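The same site in two structures of biotin binding protein A from Gallus gallus, which binds biotin, probably within one end of its eight-stranded antiparallel barrel, as other members of the avidin family do: PDB 2C1Q (chain A, 2.10 Å), residues L15-T20 and G32-A37, and PDB 2C1S (chain B, 1.75 Å), residues L15-T20 and G32-A37. One frame, after least-squares fit of the local backbone (RMSD 0.17 Å); residues are numbered along the deposited sequences.

Structure 1 (2C1Q); sequences LGSNMT and GSYQTA. With BTN (biotin), chain C.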
# COMPACT_ATOMS: atom_id res chain seq x y z
N LEU A 15 7.40 9.68 14.15
CA LEU A 15 8.00 10.75 13.36
C LEU A 15 8.01 12.05 14.14
O LEU A 15 8.58 13.04 13.70
CB LEU A 15 7.22 11.00 12.06
CG LEU A 15 7.19 9.87 11.03
CD1 LEU A 15 6.28 10.21 9.87
CD2 LEU A 15 8.60 9.52 10.55
N GLY A 16 7.33 12.05 15.29
CA GLY A 16 7.20 13.25 16.10
C GLY A 16 6.02 14.12 15.67
O GLY A 16 5.92 15.27 16.07
N SER A 17 5.12 13.56 14.86
CA SER A 17 3.88 14.27 14.52
C SER A 17 2.95 14.33 15.71
O SER A 17 2.90 13.38 16.51
CB SER A 17 3.17 13.59 13.35
OG SER A 17 3.92 13.74 12.15
N ASN A 18 2.18 15.41 15.80
CA ASN A 18 1.13 15.51 16.81
C ASN A 18 -0.25 15.50 16.19
O ASN A 18 -0.48 16.08 15.11
CB ASN A 18 1.29 16.78 17.67
CG ASN A 18 2.59 16.78 18.43
OD1 ASN A 18 2.73 16.07 19.43
ND2 ASN A 18 3.56 17.54 17.94
N MET A 19 -1.17 14.88 16.89
CA MET A 19 -2.52 14.74 16.40
C MET A 19 -3.48 14.95 17.57
O MET A 19 -3.27 14.40 18.65
CB MET A 19 -2.69 13.32 15.80
CG MET A 19 -4.10 12.90 15.76
SD MET A 19 -4.47 11.45 14.78
CE MET A 19 -4.11 10.11 15.91
N THR A 20 -4.53 15.75 17.35
CA THR A 20 -5.62 15.88 18.32
C THR A 20 -6.90 15.30 17.72
O THR A 20 -7.25 15.59 16.59
CB THR A 20 -5.90 17.36 18.71
OG1 THR A 20 -4.72 17.95 19.27
CG2 THR A 20 -7.04 17.44 19.74
N GLY A 32 -10.72 16.88 14.36
CA GLY A 32 -9.53 17.17 15.14
C GLY A 32 -8.53 17.84 14.25
O GLY A 32 -8.88 18.42 13.23
N SER A 33 -7.27 17.75 14.64
CA SER A 33 -6.25 18.37 13.84
C SER A 33 -4.97 17.58 13.96
O SER A 33 -4.76 16.82 14.91
CB SER A 33 -6.04 19.83 14.26
OG SER A 33 -5.60 19.88 15.60
N TYR A 34 -4.13 17.82 12.99
CA TYR A 34 -2.92 17.07 12.82
C TYR A 34 -1.79 18.04 12.58
O TYR A 34 -1.87 18.87 11.67
CB TYR A 34 -3.04 16.16 11.58
CG TYR A 34 -2.16 14.96 11.61
CD1 TYR A 34 -2.63 13.73 12.10
CD2 TYR A 34 -0.84 15.02 11.16
CE1 TYR A 34 -1.80 12.60 12.13
CE2 TYR A 34 -0.01 13.89 11.18
CZ TYR A 34 -0.49 12.71 11.68
OH TYR A 34 0.33 11.62 11.70
N GLN A 35 -0.74 17.90 13.36
CA GLN A 35 0.51 18.66 13.13
C GLN A 35 1.65 17.72 12.72
O GLN A 35 2.26 17.06 13.56
CB GLN A 35 0.89 19.38 14.41
CG GLN A 35 2.17 20.21 14.30
CD GLN A 35 1.94 21.47 13.52
OE1 GLN A 35 0.89 22.10 13.64
NE2 GLN A 35 2.91 21.84 12.70
N THR A 36 1.93 17.62 11.43
CA THR A 36 2.94 16.68 10.97
C THR A 36 4.30 17.28 11.22
O THR A 36 4.48 18.48 11.06
CB THR A 36 2.79 16.30 9.49
OG1 THR A 36 3.88 15.46 9.11
CG2 THR A 36 2.82 17.52 8.59
N ALA A 37 5.25 16.44 11.57
CA ALA A 37 6.63 16.88 11.76
C ALA A 37 7.36 16.89 10.45
O ALA A 37 8.42 17.49 10.35
CB ALA A 37 7.35 15.97 12.76
C11 BTN C . 2.48 16.49 2.30
O11 BTN C . 2.03 16.60 1.13
O12 BTN C . 3.70 16.28 2.45
C10 BTN C . 1.58 16.64 3.53
C9 BTN C . 2.28 16.24 4.83
C8 BTN C . 2.05 14.73 4.99
C7 BTN C . 2.78 14.11 6.18
C2 BTN C . 2.68 12.58 6.14
S1 BTN C . 1.09 11.99 6.35
C6 BTN C . 1.78 10.38 6.74
C5 BTN C . 3.09 10.53 7.44
N1 BTN C . 2.79 10.48 8.85
C3 BTN C . 2.95 11.68 9.39
O3 BTN C . 2.71 11.91 10.73
N2 BTN C . 3.34 12.60 8.49
C4 BTN C . 3.56 11.97 7.22
O HOH W 1 -2.72 19.13 16.89

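Structure 2 (2C1S); sequences LGSNMT and GSYQTA. With BSO (biotin-D-sulfoxide), chain D.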
# COMPACT_ATOMS: atom_id res chain seq x y z
N LEU B 15 7.39 9.76 14.15
CA LEU B 15 8.02 10.77 13.32
C LEU B 15 8.06 12.12 14.04
O LEU B 15 8.67 13.07 13.56
CB LEU B 15 7.25 10.95 12.00
CG LEU B 15 7.15 9.74 11.08
CD1 LEU B 15 6.44 10.11 9.76
CD2 LEU B 15 8.53 9.16 10.82
N GLY B 16 7.39 12.18 15.19
CA GLY B 16 7.24 13.41 15.95
C GLY B 16 5.98 14.19 15.64
O GLY B 16 5.77 15.27 16.19
N SER B 17 5.13 13.64 14.78
CA SER B 17 3.86 14.27 14.50
C SER B 17 2.90 14.20 15.70
O SER B 17 2.84 13.19 16.42
CB SER B 17 3.20 13.63 13.26
OG SER B 17 4.07 13.77 12.17
N ASN B 18 2.13 15.27 15.88
CA ASN B 18 1.09 15.32 16.90
C ASN B 18 -0.28 15.40 16.27
O ASN B 18 -0.44 15.99 15.21
CB ASN B 18 1.32 16.51 17.85
CG ASN B 18 2.54 16.32 18.69
OD1 ASN B 18 2.51 15.61 19.69
ND2 ASN B 18 3.64 16.93 18.30
N MET B 19 -1.27 14.79 16.92
CA MET B 19 -2.66 14.99 16.51
C MET B 19 -3.64 14.99 17.67
O MET B 19 -3.52 14.22 18.62
CB MET B 19 -3.10 13.97 15.44
CG MET B 19 -3.35 12.60 15.95
SD MET B 19 -4.25 11.59 14.77
CE MET B 19 -4.18 10.03 15.64
N THR B 20 -4.65 15.85 17.55
CA THR B 20 -5.71 15.94 18.54
C THR B 20 -6.98 15.44 17.91
O THR B 20 -7.32 15.86 16.81
CB THR B 20 -5.92 17.40 18.98
OG1 THR B 20 -4.65 17.95 19.38
CG2 THR B 20 -6.90 17.46 20.15
N GLY B 32 -10.70 16.67 14.22
CA GLY B 32 -9.47 16.87 14.94
C GLY B 32 -8.50 17.75 14.21
O GLY B 32 -8.83 18.38 13.22
N SER B 33 -7.26 17.78 14.70
CA SER B 33 -6.20 18.52 14.01
C SER B 33 -4.92 17.67 13.97
O SER B 33 -4.72 16.81 14.83
CB SER B 33 -5.92 19.87 14.69
OG SER B 33 -5.63 19.65 16.06
N TYR B 34 -4.07 17.94 12.99
CA TYR B 34 -2.89 17.12 12.74
C TYR B 34 -1.73 18.02 12.43
O TYR B 34 -1.78 18.83 11.48
CB TYR B 34 -3.14 16.16 11.53
CG TYR B 34 -2.20 14.97 11.51
CD1 TYR B 34 -2.65 13.73 11.97
CD2 TYR B 34 -0.87 15.09 11.10
CE1 TYR B 34 -1.80 12.63 12.01
CE2 TYR B 34 0.03 13.97 11.11
CZ TYR B 34 -0.47 12.73 11.57
OH TYR B 34 0.32 11.59 11.62
N GLN B 35 -0.69 17.91 13.27
CA GLN B 35 0.54 18.67 13.11
C GLN B 35 1.69 17.74 12.71
O GLN B 35 2.39 17.15 13.57
CB GLN B 35 0.90 19.37 14.43
CG GLN B 35 2.08 20.32 14.30
CD GLN B 35 1.74 21.61 13.56
OE1 GLN B 35 0.67 22.19 13.76
NE2 GLN B 35 2.64 22.07 12.70
N THR B 36 1.90 17.60 11.41
CA THR B 36 2.93 16.68 10.95
C THR B 36 4.33 17.24 11.18
O THR B 36 4.54 18.45 11.04
CB THR B 36 2.69 16.25 9.44
OG1 THR B 36 3.72 15.36 9.04
CG2 THR B 36 2.69 17.45 8.50
N ALA B 37 5.28 16.38 11.57
CA ALA B 37 6.67 16.79 11.77
C ALA B 37 7.44 16.86 10.47
O ALA B 37 8.51 17.49 10.41
CB ALA B 37 7.37 15.84 12.74
C11 BSO D . 2.71 16.41 2.16
O11 BSO D . 3.93 16.53 2.41
O12 BSO D . 2.25 16.20 1.02
C10 BSO D . 1.68 16.54 3.30
C9 BSO D . 2.15 16.09 4.71
C8 BSO D . 2.21 14.57 4.75
C7 BSO D . 2.88 14.10 6.05
C2 BSO D . 2.96 12.56 6.07
S1 BSO D . 1.37 11.73 6.23
C6 BSO D . 2.13 10.12 6.59
C5 BSO D . 3.35 10.46 7.48
N1 BSO D . 2.94 10.45 8.89
C3 BSO D . 3.05 11.67 9.41
O3 BSO D . 2.79 11.89 10.60
N2 BSO D . 3.53 12.59 8.56
C4 BSO D . 3.79 11.94 7.24
O10 BSO D . 0.82 11.67 4.83
O HOH W 2 4.40 17.87 15.47

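Structure 1 (2C1Q)
S17, just ahead of strand 18-21, and Y34 of strand 29-35 come together at one end of the avidin barrel, both donating to the ureido oxygen O3 of biotin. S17 OG lies 2.6 Å from O3. The long tyrosine ring carries Y34 OH to 2.6 Å from O3, which sits at the ring edge, in plane. The small serine hydroxyl also accepts from A37 N, which helps to fix its direction. With chi1 at 176°, T36 OG1 swings away from its backbone N; it accepts from biotin N2 at 3.0 Å and donates to V38 O, a double role that suits a hydroxyl. Apolar L15 sets CD1 3.6 Å from biotin N1. M19 makes a Met-aromatic contact, SD 5.0 Å from the Y34 ring centroid; N18 O lies over one ring face. Paired backbone hydrogen bonds join N18 to Q35 and T20 to S33. A water hydrogen-bonds to S33 OG and weakly to T20 OG1.

Structure 2 (2C1S)
S17, just before strand 18-21, and Y34 of strand 29-35 converge on O3, the ureido oxygen of biotin-D-sulfoxide, each giving it a hydrogen bond. S17 OG is 2.8 Å from O3. Y34 OH, brought to the ligand by its long ring, is 2.7 Å from O3, which lies in the ring plane, at its edge. Because a hydroxyl can both give and take, S17 OG also receives the bond from A37 N. A chi1 of 179° turns T36 OG1 toward the ligand, where it takes a bond from N2 at 2.8 Å and gives one to V38 O. The apolar branch of L15 brings CD1 to 3.6 Å from N1. M19 SD, 4.9 Å from the Y34 ring centroid, makes a Met-aromatic contact, while N18 O stands over one ring face. Two pairs of backbone hydrogen bonds link N18 with Q35 and T20 with S33. One water spans G16 O, N18 ND2 and Q35 O.

What differs
The bound group is the sharpest difference: biotin beside chain A, and beside chain B biotin-D-sulfoxide, whose sulfur S1 carries the extra oxygen O10. The added atom lies away from both segments; T36(B) OG1 is 6.3 Å from BSO O10. The side chains that touch the ligand keep their places within the error: L15(A), S17(A), Y34(A) and T36(A) and their counterparts L15(B), S17(B), Y34(B) and T36(B) occupy the same positions, and the CA atoms coincide within the error. This fits the chemistry, since S17(A), Y34(A) and T36(A), like S17(B), Y34(B) and T36(B), grip the ureido group, which both ligands share, and the sulfur lies at the far side of the fused rings. The shared ureido contacts are consistent with this side of the pocket receiving both ligands alike. The hydrogen bond between A37(A) N and S17(A) OG, which helps to orient the serine, recurs between A37(B) N and S17(B) OG. The modelled waters also differ, which may reflect resolution or modelling: one bonds to S33(A) OG and weakly to T20(A) OG1, whereas the other, given for chain B, joins G16(B) O, N18(B) ND2 and Q35(B) O.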